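Local coordinates for cell wall surface anchor family protein (Streptococcus pneumoniae, PDB 4OQ1) that serves as an ancillary pilin of the pneumococcal pilus and probably fixes the base of the pilus to the bacterial cell wall, at residues A[260-265]-A[348-353]; A[56-61]-A[81-86]; A[169-174]-A[217-222]; A[32-37]-A[96-101]. The protein carries 3 engineered substitutions. One frame throughout, in Å; residues are numbered along the deposited sequence.

Contact 1: A[260-265]-A[348-353]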
# COMPACT_ATOMS: atom_id res chain seq x y z
N VAL A 260 -30.82 -18.33 -10.30
CA VAL A 260 -31.82 -18.07 -11.33
C VAL A 260 -31.82 -19.25 -12.27
O VAL A 260 -30.79 -19.73 -12.70
CB VAL A 260 -31.61 -16.78 -12.13
CG1 VAL A 260 -32.78 -16.52 -13.09
CG2 VAL A 260 -31.47 -15.62 -11.20
N ASP A 261 -33.02 -19.71 -12.58
CA ASP A 261 -33.22 -20.83 -13.53
C ASP A 261 -33.71 -20.23 -14.79
O ASP A 261 -34.61 -19.42 -14.77
CB ASP A 261 -34.33 -21.71 -13.01
CG ASP A 261 -33.86 -22.62 -11.91
OD1 ASP A 261 -32.79 -23.28 -12.05
OD2 ASP A 261 -34.58 -22.67 -10.88
N PHE A 262 -33.14 -20.68 -15.87
CA PHE A 262 -33.55 -20.25 -17.18
C PHE A 262 -34.04 -21.45 -18.07
O PHE A 262 -33.59 -22.61 -17.94
CB PHE A 262 -32.40 -19.54 -17.93
CG PHE A 262 -31.90 -18.29 -17.25
CD1 PHE A 262 -32.52 -17.06 -17.53
CD2 PHE A 262 -30.80 -18.35 -16.51
CE1 PHE A 262 -32.11 -15.93 -16.93
CE2 PHE A 262 -30.34 -17.18 -15.90
CZ PHE A 262 -31.03 -15.98 -16.10
N MET A 263 -34.85 -21.07 -19.05
CA MET A 263 -35.22 -22.00 -20.16
C MET A 263 -35.29 -21.28 -21.52
O MET A 263 -36.02 -20.24 -21.70
CB MET A 263 -36.57 -22.68 -19.89
CG MET A 263 -36.78 -23.84 -20.84
SD MET A 263 -38.46 -24.52 -20.79
CE MET A 263 -38.47 -25.30 -22.37
N LYS A 264 -34.49 -21.78 -22.46
CA LYS A 264 -34.38 -21.21 -23.79
C LYS A 264 -35.37 -21.90 -24.72
O LYS A 264 -35.29 -23.11 -24.94
CB LYS A 264 -32.96 -21.36 -24.32
CG LYS A 264 -32.73 -20.71 -25.68
CD LYS A 264 -32.70 -19.20 -25.57
CE LYS A 264 -32.44 -18.55 -26.92
NZ LYS A 264 -33.67 -18.50 -27.76
N VAL A 265 -36.29 -21.11 -25.26
CA VAL A 265 -37.34 -21.64 -26.11
C VAL A 265 -37.49 -20.88 -27.37
O VAL A 265 -36.97 -19.80 -27.52
CB VAL A 265 -38.75 -21.65 -25.50
CG1 VAL A 265 -38.77 -22.39 -24.19
CG2 VAL A 265 -39.27 -20.26 -25.28
N LEU A 348 -41.13 -18.89 -11.77
CA LEU A 348 -40.34 -20.04 -11.32
C LEU A 348 -39.11 -20.34 -12.21
O LEU A 348 -38.05 -20.76 -11.74
CB LEU A 348 -41.25 -21.26 -11.25
CG LEU A 348 -40.81 -22.49 -10.49
CD1 LEU A 348 -40.30 -22.15 -9.09
CD2 LEU A 348 -42.03 -23.41 -10.39
N VAL A 349 -39.26 -20.18 -13.52
CA VAL A 349 -38.12 -20.35 -14.44
C VAL A 349 -38.26 -19.21 -15.41
O VAL A 349 -39.35 -18.98 -15.94
CB VAL A 349 -38.29 -21.67 -15.26
CG1 VAL A 349 -37.28 -21.78 -16.38
CG2 VAL A 349 -38.22 -22.88 -14.33
N THR A 350 -37.16 -18.52 -15.72
CA THR A 350 -37.23 -17.38 -16.60
C THR A 350 -37.10 -17.91 -17.99
O THR A 350 -36.09 -18.56 -18.35
CB THR A 350 -36.08 -16.36 -16.37
OG1 THR A 350 -36.21 -15.84 -15.06
CG2 THR A 350 -36.12 -15.20 -17.39
N VAL A 351 -38.09 -17.55 -18.80
CA VAL A 351 -38.12 -18.06 -20.17
C VAL A 351 -37.45 -17.07 -21.07
O VAL A 351 -37.80 -15.87 -21.08
CB VAL A 351 -39.59 -18.34 -20.60
CG1 VAL A 351 -39.69 -18.65 -22.09
CG2 VAL A 351 -40.14 -19.52 -19.76
N VAL A 352 -36.51 -17.56 -21.87
CA VAL A 352 -35.85 -16.73 -22.85
C VAL A 352 -36.25 -17.13 -24.27
O VAL A 352 -35.94 -18.23 -24.69
CB VAL A 352 -34.33 -16.83 -22.70
CG1 VAL A 352 -33.61 -15.87 -23.67
CG2 VAL A 352 -33.95 -16.57 -21.25
N LYS A 353 -36.84 -16.20 -25.01
CA LYS A 353 -37.39 -16.48 -26.30
C LYS A 353 -36.40 -16.21 -27.45
O LYS A 353 -35.71 -15.22 -27.48
CB LYS A 353 -38.63 -15.61 -26.52
CG LYS A 353 -39.70 -15.79 -25.44
CD LYS A 353 -41.11 -15.68 -25.95
CE LYS A 353 -41.83 -14.47 -25.42
NZ LYS A 353 -42.34 -14.81 -24.04
O HOH W 1 -35.22 -18.85 -11.15
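Phe262 to Val265 and Thr350 to Lys353 run side by side as parallel strands, residue for residue, with the axes of the two segments 29° apart. Backbone hydrogen bonds step between them: Thr350 N gives to Asp261 O, Met263 N to Thr350 O, Val352 N to Met263 O at 2.7 Å, and Val265 N to Val352 O. CA-H...O contacts add to the ladder, as from Phe262 CA to Thr350 O at 3.3 Å. Next to it a water accepts from Asp261 N at 2.8 Å and gives a weak bond to Leu348 O, while the Asp261 carboxylate is salt-bridged to Arg309.

Apolar contacts lie on both faces of the sheet. Phe262 lies alongside Thr350, and its CD1 also meets Val352 CG2 at 4.0 Å. On the reverse face Met263 CB packs on Val349 CG1 at 3.7 Å, and Val265 CG2 meets Val351 CG1 at 3.6 Å.

The third kind of link is covalent. Lys264 crosses Val352 obliquely; its chain bends at chi2 (73°), which sets CD 3.5 Å from Val352 O, and its NZ is joined to CG of Asn354. This is the Lys-Asn isopeptide bond known from CnaB domains, tying the first strand to the last. The bond replaces a buried ammonium with an amide and is consistent with a domain built to resist pulling.

Contact 2: A[56-61]-A[81-86]; sequences KLDDSY and LSSFKK
Leu57 puts CD2 over the centre of the Phe84 ring, a CH-pi contact 3.5 Å from the ring centroid and 12° off its normal. The same ring turns its edge to the face of Tyr61 in an offset edge-to-face pair, planes at 84° and centroids 5.2 Å apart; the nearest atoms are Phe84 CE1 and Tyr61 CE2, at 3.5 Å. Chi1 of Phe84 (-54°) sets CG beside its own backbone N, and from there the ring reaches Leu57 CD2. Phe84 CB lies 3.3 Å from Lys56 O. Trp55 adds a further contact to Phe84, and Ile69 of helix 66-73 touches both Leu57 and Tyr61.

The backbones meet at one hydrogen-bonded antiparallel pair: Lys56 N gives to Lys85 O at 2.8 Å, and Lys85 N returns a bond to Lys56 O at 3.2 Å. Farther out, Ser83 OG approaches Asp58 OD2 to 3.2 Å near the surface. Both segments curl through type I turns here, Asp58 to Tyr61 and Leu81 to Phe84, each closed by a backbone bond from its fourth residue to its first. This is the end of an antiparallel strand pair, 50-56 with 85-93, where the chain leaves a beta sheet and returns to it by way of helix 66-73.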
# COMPACT_ATOMS: atom_id res chain seq x y z
N LYS A 56 34.44 19.13 16.67
CA LYS A 56 35.59 18.64 17.47
C LYS A 56 35.66 19.45 18.76
O LYS A 56 35.70 20.70 18.73
CB LYS A 56 36.89 18.81 16.65
CG LYS A 56 38.18 18.30 17.36
CD LYS A 56 39.48 18.59 16.54
CE LYS A 56 40.68 17.88 17.15
NZ LYS A 56 40.91 18.15 18.59
N LEU A 57 35.55 18.75 19.88
CA LEU A 57 35.41 19.40 21.17
C LEU A 57 36.78 19.85 21.69
O LEU A 57 37.74 19.24 21.39
CB LEU A 57 34.70 18.50 22.22
CG LEU A 57 33.38 17.78 21.96
CD1 LEU A 57 32.77 17.04 23.19
CD2 LEU A 57 32.37 18.73 21.49
N ASP A 58 36.82 20.96 22.43
CA ASP A 58 38.02 21.47 23.09
C ASP A 58 38.36 20.65 24.31
O ASP A 58 37.59 19.86 24.76
CB ASP A 58 37.83 22.93 23.50
CG ASP A 58 36.74 23.14 24.58
OD1 ASP A 58 36.75 22.50 25.63
OD2 ASP A 58 35.84 24.00 24.41
N ASP A 59 39.50 20.91 24.90
CA ASP A 59 39.98 20.11 26.03
C ASP A 59 39.21 20.23 27.31
O ASP A 59 39.35 19.42 28.19
CB ASP A 59 41.41 20.48 26.30
CG ASP A 59 42.27 20.20 25.13
OD1 ASP A 59 41.98 19.22 24.39
OD2 ASP A 59 43.21 20.99 24.97
N SER A 60 38.38 21.23 27.46
CA SER A 60 37.50 21.18 28.65
C SER A 60 36.51 19.99 28.66
O SER A 60 35.78 19.80 29.68
CB SER A 60 36.72 22.46 28.77
OG SER A 60 35.76 22.51 27.75
N TYR A 61 36.48 19.18 27.58
CA TYR A 61 35.57 18.02 27.53
C TYR A 61 36.29 16.73 27.62
O TYR A 61 37.33 16.53 27.04
CB TYR A 61 34.73 18.07 26.26
CG TYR A 61 33.73 19.25 26.28
CD1 TYR A 61 32.39 19.03 26.55
CD2 TYR A 61 34.10 20.53 25.90
CE1 TYR A 61 31.45 20.08 26.53
CE2 TYR A 61 33.19 21.60 25.94
CZ TYR A 61 31.87 21.36 26.24
OH TYR A 61 30.88 22.36 26.25
N LEU A 81 27.84 25.40 20.86
CA LEU A 81 28.75 24.74 19.96
C LEU A 81 29.82 25.68 19.51
O LEU A 81 30.71 25.25 18.78
CB LEU A 81 28.00 24.27 18.70
CG LEU A 81 26.79 23.44 19.04
CD1 LEU A 81 26.01 23.18 17.77
CD2 LEU A 81 27.19 22.13 19.74
N SER A 82 29.69 26.97 19.89
CA SER A 82 30.46 28.03 19.23
C SER A 82 31.94 27.91 19.54
O SER A 82 32.77 28.37 18.78
CB SER A 82 29.87 29.43 19.54
OG SER A 82 29.68 29.59 20.94
N SER A 83 32.29 27.22 20.61
CA SER A 83 33.69 27.05 20.86
C SER A 83 34.31 25.90 20.06
O SER A 83 35.49 25.72 20.15
CB SER A 83 33.97 26.89 22.35
OG SER A 83 33.61 25.62 22.82
N PHE A 84 33.52 25.08 19.34
CA PHE A 84 34.05 23.82 18.81
C PHE A 84 34.42 24.09 17.38
O PHE A 84 33.93 25.02 16.79
CB PHE A 84 33.01 22.67 18.84
CG PHE A 84 32.41 22.43 20.20
CD1 PHE A 84 33.15 22.63 21.33
CD2 PHE A 84 31.15 21.94 20.30
CE1 PHE A 84 32.58 22.45 22.57
CE2 PHE A 84 30.58 21.69 21.57
CZ PHE A 84 31.29 22.02 22.67
N LYS A 85 35.29 23.24 16.84
CA LYS A 85 35.69 23.31 15.47
C LYS A 85 34.73 22.41 14.67
O LYS A 85 34.70 21.22 14.90
CB LYS A 85 37.14 22.81 15.30
CG LYS A 85 37.64 22.71 13.86
CD LYS A 85 38.89 21.80 13.64
CE LYS A 85 39.55 22.10 12.26
NZ LYS A 85 40.76 21.30 11.94
N LYS A 86 33.98 23.02 13.76
CA LYS A 86 33.06 22.30 12.92
C LYS A 86 33.83 21.74 11.77
O LYS A 86 34.53 22.48 11.06
CB LYS A 86 31.99 23.22 12.39
CG LYS A 86 30.90 22.51 11.60
CD LYS A 86 29.98 21.66 12.49
CE LYS A 86 29.10 20.75 11.62
NZ LYS A 86 28.37 21.53 10.56

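Contact 3: A[169-174]-A[217-222]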
# COMPACT_ATOMS: atom_id res chain seq x y z
N LYS A 169 -5.49 1.77 -2.65
CA LYS A 169 -4.33 2.59 -2.98
C LYS A 169 -4.44 3.87 -2.20
O LYS A 169 -5.53 4.36 -1.82
CB LYS A 169 -4.25 2.89 -4.49
CG LYS A 169 -3.86 1.69 -5.32
CD LYS A 169 -3.75 2.07 -6.80
CE LYS A 169 -3.67 0.93 -7.79
NZ LYS A 169 -2.55 -0.04 -7.56
N LEU A 170 -3.28 4.39 -1.84
CA LEU A 170 -3.13 5.62 -1.10
C LEU A 170 -2.64 6.75 -2.02
O LEU A 170 -1.63 6.64 -2.64
CB LEU A 170 -2.12 5.37 -0.06
CG LEU A 170 -1.73 6.52 0.85
CD1 LEU A 170 -2.96 6.93 1.65
CD2 LEU A 170 -0.60 6.04 1.79
N VAL A 171 -3.38 7.84 -2.05
CA VAL A 171 -3.07 9.00 -2.81
C VAL A 171 -3.14 10.26 -1.89
O VAL A 171 -3.83 10.27 -0.87
CB VAL A 171 -4.06 9.23 -3.97
CG1 VAL A 171 -4.09 8.01 -4.85
CG2 VAL A 171 -5.45 9.64 -3.46
N SER A 172 -2.31 11.24 -2.18
CA SER A 172 -2.32 12.51 -1.45
C SER A 172 -3.32 13.35 -2.22
O SER A 172 -3.60 13.09 -3.38
CB SER A 172 -0.94 13.19 -1.46
OG SER A 172 -0.50 13.38 -2.79
N VAL A 173 -3.79 14.37 -1.55
CA VAL A 173 -4.82 15.23 -2.02
C VAL A 173 -4.37 16.70 -1.94
O VAL A 173 -3.92 17.16 -0.90
CB VAL A 173 -6.03 15.11 -1.11
CG1 VAL A 173 -7.07 16.20 -1.44
CG2 VAL A 173 -6.64 13.75 -1.23
N ALA A 174 -4.54 17.43 -3.04
CA ALA A 174 -4.25 18.85 -3.03
C ALA A 174 -5.47 19.58 -3.54
O ALA A 174 -5.89 19.34 -4.65
CB ALA A 174 -3.02 19.16 -3.88
N ASN A 217 -3.14 15.96 3.56
CA ASN A 217 -4.45 15.37 3.25
C ASN A 217 -4.24 14.17 2.34
O ASN A 217 -3.43 14.23 1.39
CB ASN A 217 -5.34 16.36 2.54
CG ASN A 217 -5.73 17.50 3.46
OD1 ASN A 217 -6.30 17.26 4.49
ND2 ASN A 217 -5.36 18.73 3.09
N TYR A 218 -4.90 13.07 2.73
CA TYR A 218 -4.73 11.79 2.02
C TYR A 218 -6.12 11.17 1.75
O TYR A 218 -7.09 11.53 2.38
CB TYR A 218 -3.84 10.78 2.82
CG TYR A 218 -2.43 11.26 2.94
CD1 TYR A 218 -2.06 12.05 4.03
CD2 TYR A 218 -1.50 11.02 1.95
CE1 TYR A 218 -0.80 12.54 4.14
CE2 TYR A 218 -0.21 11.56 2.01
CZ TYR A 218 0.15 12.30 3.14
OH TYR A 218 1.46 12.78 3.27
N ARG A 219 -6.12 10.16 0.88
CA ARG A 219 -7.32 9.41 0.52
C ARG A 219 -6.91 7.94 0.28
O ARG A 219 -5.94 7.67 -0.46
CB ARG A 219 -7.77 10.05 -0.73
CG ARG A 219 -9.01 9.58 -1.38
CD ARG A 219 -9.31 10.71 -2.39
NE ARG A 219 -9.90 11.94 -1.87
CZ ARG A 219 -10.08 13.04 -2.61
NH1 ARG A 219 -9.62 13.10 -3.84
NH2 ARG A 219 -10.61 14.13 -2.14
N PHE A 220 -7.64 7.03 0.95
CA PHE A 220 -7.52 5.62 0.70
C PHE A 220 -8.65 5.20 -0.30
O PHE A 220 -9.82 5.41 -0.01
CB PHE A 220 -7.64 4.83 2.00
CG PHE A 220 -6.46 4.83 2.84
CD1 PHE A 220 -5.58 3.77 2.82
CD2 PHE A 220 -6.28 5.82 3.82
CE1 PHE A 220 -4.48 3.75 3.67
CE2 PHE A 220 -5.19 5.77 4.69
CZ PHE A 220 -4.29 4.75 4.59
N LYS A 221 -8.27 4.70 -1.48
CA LYS A 221 -9.20 4.29 -2.49
C LYS A 221 -9.34 2.83 -2.59
O LYS A 221 -8.36 2.12 -2.71
CB LYS A 221 -8.78 4.82 -3.88
CG LYS A 221 -8.32 6.23 -3.90
CD LYS A 221 -7.90 6.61 -5.32
CE LYS A 221 -9.02 6.65 -6.33
NZ LYS A 221 -9.88 7.81 -6.00
N GLU A 222 -10.58 2.34 -2.49
CA GLU A 222 -10.81 0.87 -2.43
C GLU A 222 -10.81 0.21 -3.82
O GLU A 222 -11.86 -0.16 -4.35
CB GLU A 222 -12.10 0.56 -1.69
CG GLU A 222 -12.27 -0.90 -1.42
CD GLU A 222 -13.40 -1.21 -0.42
OE1 GLU A 222 -13.94 -0.30 0.19
OE2 GLU A 222 -13.75 -2.41 -0.33
O HOH W 2 -2.05 17.51 1.38
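Arg219 holds CG anti to its backbone N (chi1 -178°) and turns NE aside at chi3 (-77°); its guanidinium then lies with one face against Val173 CG2, which is centred over it, 3.8 Å from Arg219 CZ. The methyl covers one flat face, while the N-H groups of the guanidinium bond around its rim: NE in a salt bridge to Asp237, NH2 in another to Asp176, NH1 on Ser178. Arg219 CB packs on Val171 CG2 at 3.6 Å, and Lys221, on the same face of the sheet, sends NZ to Asp235 in a salt bridge.

Strands 167-174 and 216-224 are antiparallel neighbours in a sheet of the CnaB-type, prealbumin-like domain. Lys169 with Lys221 and Val171 with Arg219 are hydrogen-bonded pairs, two bonds each; Lys221 N to Lys169 O, at 2.8 Å, is nearly straight (173°). Val173 N comes to Asn217 O from above the carbonyl plane, at 3.0 Å, and beyond it a water joins Val173 O to Asn217 N.

On the opposite face Leu170 CD1 sits over the middle of the Phe220 ring, 3.9 Å from its centroid, and also touches Tyr218 CB at 4.1 Å. Leu153 of strand 150-157 meets Phe220, and Tyr218 OH bonds Pro214 O.

Contact 4: A[32-37]-A[96-101]; sequences LQLENY and NQIEVS
Gln33 NE2 gives a hydrogen bond of 2.9 Å to Gln97 OE1, with an N-H...O angle of 163°. The two side chains lie alongside each other and point the same way, their amide planes 22° apart. Gln97 OE1 is close to the amide plane of Gln33, whereas NE2 is tilted from the Gln97 carbonyl plane. Gln97 starts from the crowded position, CG between the backbone N and the carbonyl carbon (chi1 73°), and both side chains are extended beyond CG.

Next to this pair the backbones form one hydrogen-bonded antiparallel bridge. Ile98 N gives to Leu32 O at 3.0 Å, and Leu32 N returns a bond to Ile98 O from above the carbonyl plane. A water accepts from Leu34 N at 3.0 Å close to where the strands part.

Tyr37 closes a type II turn from Leu34 and begins helix 37-42. One face of its ring covers the peptide between Asn96 and Gln97, toward the ring's rim, with CZ 3.4 Å from Gln97 N. Its OH lies 3.0 Å from Gln97 O. Ile98 meets the Tyr37 ring edge with CG1 and Leu34 CD1 with CD1, the latter at 3.7 Å; Leu32 CD1 touches Val100 CG2 at 4.0 Å.

The chemistry is divided by side: a partly exposed amide pair lies on one side of the backbone bridge, and Ile98, packed toward Met91, Phe93 and Ile113, on the other, with Leu34 also on Ile113. Buried Tyr37 has its hydroxyl satisfied by a hydrogen bond with Leu94 O while its ring covers the peptide, so polar and apolar contacts together hold the helix start to the sheet.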
# COMPACT_ATOMS: atom_id res chain seq x y z
N LEU A 32 30.44 2.82 11.45
CA LEU A 32 29.10 3.05 11.98
C LEU A 32 28.16 1.95 11.48
O LEU A 32 28.01 1.71 10.30
CB LEU A 32 28.56 4.43 11.54
CG LEU A 32 29.34 5.61 12.12
CD1 LEU A 32 28.99 6.92 11.51
CD2 LEU A 32 29.13 5.68 13.62
N GLN A 33 27.52 1.25 12.39
CA GLN A 33 26.52 0.28 12.04
C GLN A 33 25.17 0.93 12.38
O GLN A 33 25.03 1.61 13.40
CB GLN A 33 26.82 -1.01 12.80
CG GLN A 33 28.06 -1.74 12.30
CD GLN A 33 28.65 -2.75 13.28
OE1 GLN A 33 28.13 -2.98 14.38
NE2 GLN A 33 29.71 -3.41 12.85
N LEU A 34 24.17 0.76 11.52
CA LEU A 34 22.89 1.44 11.68
C LEU A 34 21.72 0.45 11.82
O LEU A 34 21.80 -0.71 11.33
CB LEU A 34 22.61 2.29 10.47
CG LEU A 34 23.68 3.27 10.03
CD1 LEU A 34 23.13 4.04 8.87
CD2 LEU A 34 24.15 4.22 11.14
N GLU A 35 20.63 0.96 12.35
CA GLU A 35 19.36 0.25 12.36
C GLU A 35 18.85 0.17 10.89
O GLU A 35 18.85 1.17 10.13
CB GLU A 35 18.35 0.98 13.22
CG GLU A 35 18.74 1.22 14.72
CD GLU A 35 17.81 2.18 15.45
OE1 GLU A 35 16.66 2.45 15.04
OE2 GLU A 35 18.15 2.70 16.53
N ASN A 36 18.41 -1.02 10.48
CA ASN A 36 17.68 -1.20 9.22
C ASN A 36 18.64 -0.77 8.13
O ASN A 36 18.21 -0.17 7.14
CB ASN A 36 16.40 -0.34 9.22
CG ASN A 36 15.32 -0.84 8.20
OD1 ASN A 36 15.32 -1.97 7.84
ND2 ASN A 36 14.45 0.05 7.73
N TYR A 37 19.92 -1.12 8.31
CA TYR A 37 20.99 -0.64 7.48
C TYR A 37 20.73 -0.88 5.99
O TYR A 37 20.80 0.04 5.24
CB TYR A 37 22.36 -1.25 7.83
CG TYR A 37 23.50 -0.74 6.96
CD1 TYR A 37 24.11 0.53 7.22
CD2 TYR A 37 23.94 -1.44 5.84
CE1 TYR A 37 25.14 1.01 6.43
CE2 TYR A 37 24.95 -0.94 5.03
CZ TYR A 37 25.56 0.25 5.32
OH TYR A 37 26.58 0.75 4.50
N ASN A 96 27.44 -3.95 4.89
CA ASN A 96 26.63 -3.99 6.10
C ASN A 96 26.97 -2.85 7.10
O ASN A 96 26.39 -2.83 8.19
CB ASN A 96 26.80 -5.35 6.81
CG ASN A 96 25.71 -5.62 7.83
OD1 ASN A 96 24.60 -5.14 7.70
ND2 ASN A 96 26.03 -6.36 8.86
N GLN A 97 27.85 -1.93 6.69
CA GLN A 97 28.32 -0.80 7.58
C GLN A 97 28.98 0.36 6.83
O GLN A 97 29.35 0.29 5.64
CB GLN A 97 29.22 -1.39 8.68
CG GLN A 97 30.60 -1.85 8.24
CD GLN A 97 31.30 -2.80 9.22
OE1 GLN A 97 30.71 -3.32 10.16
NE2 GLN A 97 32.60 -3.04 8.98
N ILE A 98 29.11 1.50 7.52
CA ILE A 98 29.67 2.72 6.97
C ILE A 98 31.07 2.76 7.49
O ILE A 98 31.34 2.29 8.63
CB ILE A 98 28.94 4.03 7.47
CG1 ILE A 98 27.59 4.18 6.85
CG2 ILE A 98 29.71 5.31 7.18
CD1 ILE A 98 26.62 4.84 7.81
N GLU A 99 31.97 3.27 6.67
CA GLU A 99 33.32 3.73 7.10
C GLU A 99 33.48 5.22 6.90
O GLU A 99 33.06 5.78 5.88
CB GLU A 99 34.50 3.05 6.39
CG GLU A 99 34.77 1.64 6.84
CD GLU A 99 35.84 0.96 5.98
OE1 GLU A 99 36.39 1.59 5.03
OE2 GLU A 99 36.11 -0.21 6.24
N VAL A 100 34.06 5.86 7.92
CA VAL A 100 34.33 7.29 7.90
C VAL A 100 35.84 7.38 8.00
O VAL A 100 36.42 6.77 8.90
CB VAL A 100 33.64 8.06 9.07
CG1 VAL A 100 33.80 9.52 8.81
CG2 VAL A 100 32.16 7.62 9.13
N SER A 101 36.40 8.12 7.05
CA SER A 101 37.86 8.03 6.74
C SER A 101 38.69 9.21 7.16
O SER A 101 38.21 10.35 7.09
CB SER A 101 38.06 7.81 5.21
OG SER A 101 37.75 6.45 4.93
O HOH W 3 25.24 -1.57 9.95

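In the fold
The four contacts are spread along an elongated chain and none touches another; the centres of contacts 1 and 2 are about 91 Å apart, on opposite sides of the chain's centre. Contacts 2 and 4 belong to the same mixed sheet, on neighbouring strands 85-93 and 98-103. Both are strand ends, where one backbone pair gives way to aromatic and amide packing. Contacts 1 and 3 lie in separate prealbumin-like domains and are fuller ladders, parallel and antiparallel respectively. All are partly buried, but contact 3 has no exposed touching residue, against three in contact 1, two in contact 2 and one in contact 4. Contacts 1 and 3 both have salt bridges to surrounding residues; contact 1 adds a covalently bonded, buried lysine.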